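Local structure of Oxidored_FMN domain-containing protein ([Pseudomonas] geniculata N1, 6L6J) at residues G448-Q451 and N455-M458; P4-L9 and G336-I341. The protein is a 6-hydroxypseudooxynicotine amine oxidase that binds FMN, a [4Fe-4S] cluster and ADP. All blocks are in the same frame, centred on the assembly; numbering follows the deposited sequence.

How the contacts relate
From the N terminus, contact 2 comes first. It brings 4-9, ahead of the barrel strands, against 336-341, which follows the last of them. The 326 residues in between hold the whole eight-stranded parallel barrel, so this contact closes a very long loop. Contact 1 lies further on, in the Rossmann-like domain. It joins 448-451 at the end of a helix to 455-458 in an edge strand, across only three residues. The two contacts run in series and neither nests nor crosses. They still meet: Gln449 NE2 lies 2.9 Å from Asp340 OD1, a probable hydrogen bond between the two domains. Their centres are about 24 Å apart.

Contact 1. Residues G448-Q451 and N455-M458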
ATOM      1  N   GLY A 448      12.461  11.863 -15.179  1.00 32.11           N
ATOM      2  CA  GLY A 448      12.729  13.252 -14.770  1.00 34.52           C
ATOM      3  C   GLY A 448      14.027  13.393 -13.997  1.00 35.87           C
ATOM      4  O   GLY A 448      14.700  14.418 -14.147  1.00 41.35           O
ATOM      5  N   GLN A 449      14.376  12.390 -13.198  1.00 36.69           N
ATOM      6  CA  GLN A 449      15.661  12.328 -12.458  1.00 35.00           C
ATOM      7  C   GLN A 449      16.807  11.970 -13.407  1.00 35.97           C
ATOM      8  O   GLN A 449      17.883  12.565 -13.256  1.00 36.88           O
ATOM      9  CB  GLN A 449      15.550  11.307 -11.334  1.00 34.25           C
ATOM     10  CG  GLN A 449      14.576  11.744 -10.254  1.00 33.64           C
ATOM     11  CD  GLN A 449      15.108  12.949  -9.544  1.00 32.81           C
ATOM     12  OE1 GLN A 449      16.283  12.983  -9.186  1.00 37.31           O
ATOM     13  NE2 GLN A 449      14.257  13.944  -9.354  1.00 31.15           N
ATOM     14  N   LEU A 450      16.591  11.023 -14.323  1.00 37.28           N
ATOM     15  CA  LEU A 450      17.661  10.483 -15.214  1.00 40.77           C
ATOM     16  C   LEU A 450      18.156  11.558 -16.187  1.00 40.66           C
ATOM     17  O   LEU A 450      19.376  11.720 -16.306  1.00 45.43           O
ATOM     18  CB  LEU A 450      17.151   9.250 -15.974  1.00 40.14           C
ATOM     19  CG  LEU A 450      17.321   7.919 -15.241  1.00 39.38           C
ATOM     20  CD1 LEU A 450      16.494   6.823 -15.886  1.00 39.87           C
ATOM     21  CD2 LEU A 450      18.777   7.498 -15.184  1.00 38.92           C
ATOM     22  N   GLN A 451      17.243  12.281 -16.829  1.00 42.93           N
ATOM     23  CA  GLN A 451      17.534  13.119 -18.029  1.00 45.01           C
ATOM     24  C   GLN A 451      18.279  14.414 -17.660  1.00 43.56           C
ATOM     25  O   GLN A 451      18.672  15.118 -18.609  1.00 41.05           O
ATOM     26  CB  GLN A 451      16.234  13.403 -18.790  1.00 44.81           C
ATOM     27  CG  GLN A 451      15.242  14.266 -18.021  1.00 43.97           C
ATOM     28  CD  GLN A 451      13.896  14.308 -18.696  1.00 42.26           C
ATOM     29  OE1 GLN A 451      13.687  13.680 -19.739  1.00 43.02           O
ATOM     30  NE2 GLN A 451      12.977  15.043 -18.090  1.00 39.02           N
ATOM     31  N   ASN A 455      26.030  11.930 -16.686  1.00 44.25           N
ATOM     32  CA  ASN A 455      26.591  10.555 -16.794  1.00 42.05           C
ATOM     33  C   ASN A 455      25.578   9.576 -17.406  1.00 42.28           C
ATOM     34  O   ASN A 455      25.974   8.431 -17.608  1.00 46.62           O
ATOM     35  CB  ASN A 455      27.112  10.036 -15.449  1.00 42.77           C
ATOM     36  CG  ASN A 455      26.147  10.170 -14.293  1.00 40.02           C
ATOM     37  OD1 ASN A 455      25.395  11.133 -14.223  1.00 38.75           O
ATOM     38  ND2 ASN A 455      26.208   9.232 -13.357  1.00 41.46           N
ATOM     39  N   VAL A 456      24.348  10.007 -17.712  1.00 41.36           N
ATOM     40  CA  VAL A 456      23.285   9.166 -18.343  1.00 41.19           C
ATOM     41  C   VAL A 456      23.057   9.606 -19.799  1.00 43.87           C
ATOM     42  O   VAL A 456      22.912  10.821 -20.043  1.00 41.69           O
ATOM     43  CB  VAL A 456      21.959   9.210 -17.554  1.00 40.76           C
ATOM     44  CG1 VAL A 456      20.827   8.505 -18.296  1.00 36.93           C
ATOM     45  CG2 VAL A 456      22.118   8.625 -16.156  1.00 42.41           C
ATOM     46  N   SER A 457      22.985   8.632 -20.715  1.00 43.56           N
ATOM     47  CA  SER A 457      22.555   8.780 -22.128  1.00 43.95           C
ATOM     48  C   SER A 457      21.282   7.958 -22.336  1.00 42.96           C
ATOM     49  O   SER A 457      21.276   6.763 -21.965  1.00 50.62           O
ATOM     50  CB  SER A 457      23.651   8.365 -23.078  1.00 44.57           C
ATOM     51  OG  SER A 457      24.855   9.046 -22.746  1.00 44.66           O
ATOM     52  N   MET A 458      20.247   8.582 -22.889  1.00 39.62           N
ATOM     53  CA  MET A 458      18.905   7.975 -23.062  1.00 39.45           C
ATOM     54  C   MET A 458      18.593   7.888 -24.559  1.00 38.10           C
ATOM     55  O   MET A 458      18.526   8.936 -25.188  1.00 38.57           O
ATOM     56  CB  MET A 458      17.862   8.816 -22.318  1.00 40.12           C
ATOM     57  CG  MET A 458      18.251   9.065 -20.864  1.00 39.26           C
ATOM     58  SD  MET A 458      16.910   9.712 -19.837  1.00 40.21           S
ATOM     59  CE  MET A 458      15.811   8.306 -19.740  1.00 42.39           C
TER
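The backbones of 448-451 and 455-458 come nearest at Leu450 and Val456, with CA atoms 6.6 Å apart, where the chain leaves helix 441-450 and turns into strand 456-459. This is the last step of a right-handed beta-alpha-beta crossover in a Rossmann-type fold. The strand is the outermost on its side of the five-stranded parallel sheet, next to strand 413-417. Its backbone bonds join Asn455 and Ser457 to Val414, and Ser457 also to Ile416.

The contact is apolar. Leu450 is buried and gives the largest share. It meets both methyls of Val456: Leu450 CD2 is 3.7 Å from Val456 CG2 and 3.9 Å from Val456 CG1. The two side chains cross at about a right angle. Val456 points its CB toward the helix end; with CG1 anti to the backbone N (chi1 172°) and CG2 anti to the carbonyl carbon, both methyls face Leu450 CD2. The leucine also packs on Leu401 and Ala404 of helix 398-410, which follows the probable GxGxxG turn at the ADP, and Val456 touches Ala408 there. The contact thus joins the end of helix 441-450 and the edge strand to helix 398-410. The side chain of Leu450 is about 12 Å from the bound ADP.

Met458 meets Leu450 nearer its backbone, at CB, roughly at right angles to the approach of Val456. Its chain bends at chi3 (69°), which keeps CE beside the leucine as well, 4.1 Å from Leu450 CB to Met458 CE. Met458 SD lies 3.9 Å from Leu450 CB and 3.9 Å from Gln451 CB.

Contact 2. Residues P4-L9 and G336-I341; sequences PRYDIL and GLQDDI
Two 3-10 segments meet here beside helices 302-310 and 329-334 of the TIM-barrel domain, the N-terminal one at 4-9 with Tyr6 and a short one at 338-340 with Gln338. The short segment comes just after helix 329-334. That helix ends in a Schellman motif with Gly336, at positive phi, as the C-prime residue. The chain then swings round and aims Gln338 at the N-terminal segment.

Tyr6 also points its CB toward the other segment. The side-chain amide of Gln338 comes in at the edge of the ring, near the ring plane. Its NE2 lies 3.2 Å from Tyr6 CE2 and 3.7 Å from Tyr6 OH. The amide plane stands almost upright to the ring, at 89°, so it does not stack on it. The Gln338 chain kinks at chi2 (-100°), and this bend brings NE2 round to the tyrosine. NE2 also has a weak hydrogen bond to Asp3 OD2, just before the first segment.

One face of the ring is covered by its own neighbour. Arg5 CG sits 3.4 Å above the plane, over the ring centre. From there the arginine chain runs along the ring and places NH1 by the phenol oxygen, with a hydrogen bond of 3.0 Å from Arg5 NH1 to Tyr6 OH. The bond is bent (139° at the hydrogen). The same NH1 is 4.0 Å from Gln338 NE2, but both are donors and they do not bond; the guanidinium and amide planes are almost perpendicular.

Asp303 OD1 is a second hydrogen-bond partner of the phenol oxygen. The ring packs on Pro302 and Val306 of helix 302-310 and on Ile333 of helix 329-334. Tyr6 thus lies against both helices, while Leu9 bonds through its backbone to Arg23, just ahead of barrel strand 24-26.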
ATOM      1  N   PRO A   4       9.070  30.172  -0.089  1.00 38.90           N
ATOM      2  CA  PRO A   4       8.417  30.568   1.162  1.00 36.60           C
ATOM      3  C   PRO A   4       6.910  30.280   1.227  1.00 35.14           C
ATOM      4  O   PRO A   4       6.367  30.419   2.308  1.00 34.67           O
ATOM      5  CB  PRO A   4       8.630  32.092   1.266  1.00 34.94           C
ATOM      6  CG  PRO A   4       9.699  32.398   0.251  1.00 34.79           C
ATOM      7  CD  PRO A   4       9.542  31.352  -0.839  1.00 37.62           C
ATOM      8  N   ARG A   5       6.285  29.870   0.115  1.00 34.38           N
ATOM      9  CA  ARG A   5       4.863  29.406   0.104  1.00 37.00           C
ATOM     10  C   ARG A   5       4.721  28.174   1.024  1.00 34.65           C
ATOM     11  O   ARG A   5       3.614  27.944   1.539  1.00 32.10           O
ATOM     12  CB  ARG A   5       4.348  29.175  -1.332  1.00 39.88           C
ATOM     13  CG  ARG A   5       4.904  27.957  -2.065  1.00 42.82           C
ATOM     14  CD  ARG A   5       4.588  27.939  -3.558  1.00 44.97           C
ATOM     15  NE  ARG A   5       5.644  28.514  -4.401  1.00 48.00           N
ATOM     16  CZ  ARG A   5       6.248  27.909  -5.432  1.00 50.73           C
ATOM     17  NH1 ARG A   5       5.936  26.681  -5.798  1.00 53.03           N
ATOM     18  NH2 ARG A   5       7.187  28.537  -6.110  1.00 55.04           N
ATOM     19  N   TYR A   6       5.814  27.447   1.285  1.00 32.30           N
ATOM     20  CA  TYR A   6       5.803  26.224   2.125  1.00 32.23           C
ATOM     21  C   TYR A   6       6.255  26.521   3.555  1.00 31.79           C
ATOM     22  O   TYR A   6       6.207  25.560   4.363  1.00 32.72           O
ATOM     23  CB  TYR A   6       6.615  25.111   1.461  1.00 29.34           C
ATOM     24  CG  TYR A   6       6.198  24.905   0.033  1.00 27.63           C
ATOM     25  CD1 TYR A   6       4.898  24.577  -0.290  1.00 26.28           C
ATOM     26  CD2 TYR A   6       7.101  25.066  -1.001  1.00 29.51           C
ATOM     27  CE1 TYR A   6       4.503  24.429  -1.613  1.00 30.09           C
ATOM     28  CE2 TYR A   6       6.732  24.905  -2.328  1.00 29.74           C
ATOM     29  CZ  TYR A   6       5.420  24.602  -2.640  1.00 31.00           C
ATOM     30  OH  TYR A   6       5.059  24.448  -3.954  1.00 33.66           O
ATOM     31  N   ASP A   7       6.626  27.763   3.872  1.00 29.99           N
ATOM     32  CA  ASP A   7       7.074  28.145   5.241  1.00 31.64           C
ATOM     33  C   ASP A   7       6.095  27.560   6.274  1.00 31.21           C
ATOM     34  O   ASP A   7       6.572  27.028   7.304  1.00 28.91           O
ATOM     35  CB  ASP A   7       7.185  29.670   5.411  1.00 33.46           C
ATOM     36  CG  ASP A   7       8.421  30.331   4.800  1.00 31.75           C
ATOM     37  OD1 ASP A   7       9.268  29.623   4.246  1.00 31.11           O
ATOM     38  OD2 ASP A   7       8.513  31.575   4.859  1.00 33.91           O
ATOM     39  N   ILE A   8       4.788  27.659   6.000  1.00 31.25           N
ATOM     40  CA  ILE A   8       3.662  27.258   6.914  1.00 33.11           C
ATOM     41  C   ILE A   8       3.728  25.755   7.260  1.00 31.40           C
ATOM     42  O   ILE A   8       3.339  25.362   8.399  1.00 30.74           O
ATOM     43  CB  ILE A   8       2.294  27.632   6.298  1.00 34.51           C
ATOM     44  CG1 ILE A   8       1.131  27.187   7.188  1.00 33.71           C
ATOM     45  CG2 ILE A   8       2.151  27.071   4.889  1.00 36.00           C
ATOM     46  CD1 ILE A   8      -0.067  28.097   7.125  1.00 34.40           C
ATOM     47  N   LEU A   9       4.202  24.928   6.333  1.00 28.92           N
ATOM     48  CA  LEU A   9       4.328  23.462   6.553  1.00 27.71           C
ATOM     49  C   LEU A   9       5.390  23.140   7.620  1.00 27.76           C
ATOM     50  O   LEU A   9       5.309  22.011   8.156  1.00 28.86           O
ATOM     51  CB  LEU A   9       4.717  22.794   5.235  1.00 25.45           C
ATOM     52  CG  LEU A   9       3.674  22.820   4.140  1.00 22.87           C
ATOM     53  CD1 LEU A   9       4.082  21.869   3.040  1.00 21.73           C
ATOM     54  CD2 LEU A   9       2.295  22.474   4.687  1.00 22.78           C
ATOM     55  N   GLY A 336      13.818  23.269  -1.342  1.00 36.38           N
ATOM     56  CA  GLY A 336      13.270  23.733  -2.635  1.00 35.51           C
ATOM     57  C   GLY A 336      13.313  22.650  -3.711  1.00 37.21           C
ATOM     58  O   GLY A 336      13.349  22.983  -4.909  1.00 35.24           O
ATOM     59  N   LEU A 337      13.271  21.375  -3.316  1.00 38.99           N
ATOM     60  CA  LEU A 337      13.447  20.226  -4.245  1.00 37.32           C
ATOM     61  C   LEU A 337      12.168  19.374  -4.336  1.00 36.27           C
ATOM     62  O   LEU A 337      12.292  18.151  -4.575  1.00 40.70           O
ATOM     63  CB  LEU A 337      14.659  19.419  -3.772  1.00 38.24           C
ATOM     64  CG  LEU A 337      16.002  20.161  -3.840  1.00 40.43           C
ATOM     65  CD1 LEU A 337      17.177  19.205  -3.643  1.00 37.18           C
ATOM     66  CD2 LEU A 337      16.152  20.910  -5.156  1.00 40.06           C
ATOM     67  N   GLN A 338      10.993  20.013  -4.238  1.00 33.81           N
ATOM     68  CA  GLN A 338       9.639  19.402  -4.383  1.00 31.31           C
ATOM     69  C   GLN A 338       9.480  18.734  -5.759  1.00 30.98           C
ATOM     70  O   GLN A 338       8.707  17.749  -5.858  1.00 33.67           O
ATOM     71  CB  GLN A 338       8.538  20.438  -4.154  1.00 32.09           C
ATOM     72  CG  GLN A 338       8.620  21.670  -5.060  1.00 31.70           C
ATOM     73  CD  GLN A 338       9.233  22.863  -4.375  1.00 32.09           C
ATOM     74  OE1 GLN A 338      10.157  22.735  -3.565  1.00 34.19           O
ATOM     75  NE2 GLN A 338       8.703  24.032  -4.677  1.00 31.85           N
ATOM     76  N   ASP A 339      10.191  19.203  -6.780  1.00 32.15           N
ATOM     77  CA  ASP A 339      10.197  18.551  -8.123  1.00 37.60           C
ATOM     78  C   ASP A 339      10.659  17.086  -8.012  1.00 37.51           C
ATOM     79  O   ASP A 339      10.166  16.262  -8.808  1.00 34.02           O
ATOM     80  CB  ASP A 339      11.065  19.308  -9.130  1.00 40.14           C
ATOM     81  CG  ASP A 339      10.354  20.490  -9.769  1.00 46.29           C
ATOM     82  OD1 ASP A 339       9.302  20.259 -10.396  1.00 52.15           O
ATOM     83  OD2 ASP A 339      10.840  21.645  -9.623  1.00 52.18           O
ATOM     84  N   ASP A 340      11.549  16.786  -7.052  1.00 35.06           N
ATOM     85  CA  ASP A 340      12.208  15.462  -6.868  1.00 33.43           C
ATOM     86  C   ASP A 340      11.388  14.547  -5.946  1.00 30.23           C
ATOM     87  O   ASP A 340      11.887  13.455  -5.639  1.00 28.70           O
ATOM     88  CB  ASP A 340      13.610  15.617  -6.257  1.00 35.12           C
ATOM     89  CG  ASP A 340      14.573  16.468  -7.063  1.00 37.86           C
ATOM     90  OD1 ASP A 340      14.338  16.623  -8.285  1.00 40.22           O
ATOM     91  OD2 ASP A 340      15.550  16.983  -6.459  1.00 37.94           O
ATOM     92  N   ILE A 341      10.212  14.964  -5.469  1.00 26.83           N
ATOM     93  CA  ILE A 341       9.386  14.057  -4.624  1.00 27.60           C
ATOM     94  C   ILE A 341       9.110  12.775  -5.440  1.00 27.87           C
ATOM     95  O   ILE A 341       8.756  12.879  -6.652  1.00 22.62           O
ATOM     96  CB  ILE A 341       8.093  14.740  -4.095  1.00 27.80           C
ATOM     97  CG1 ILE A 341       8.422  15.813  -3.043  1.00 25.38           C
ATOM     98  CG2 ILE A 341       7.099  13.700  -3.547  1.00 26.26           C
ATOM     99  CD1 ILE A 341       7.246  16.591  -2.508  1.00 22.86           C
TER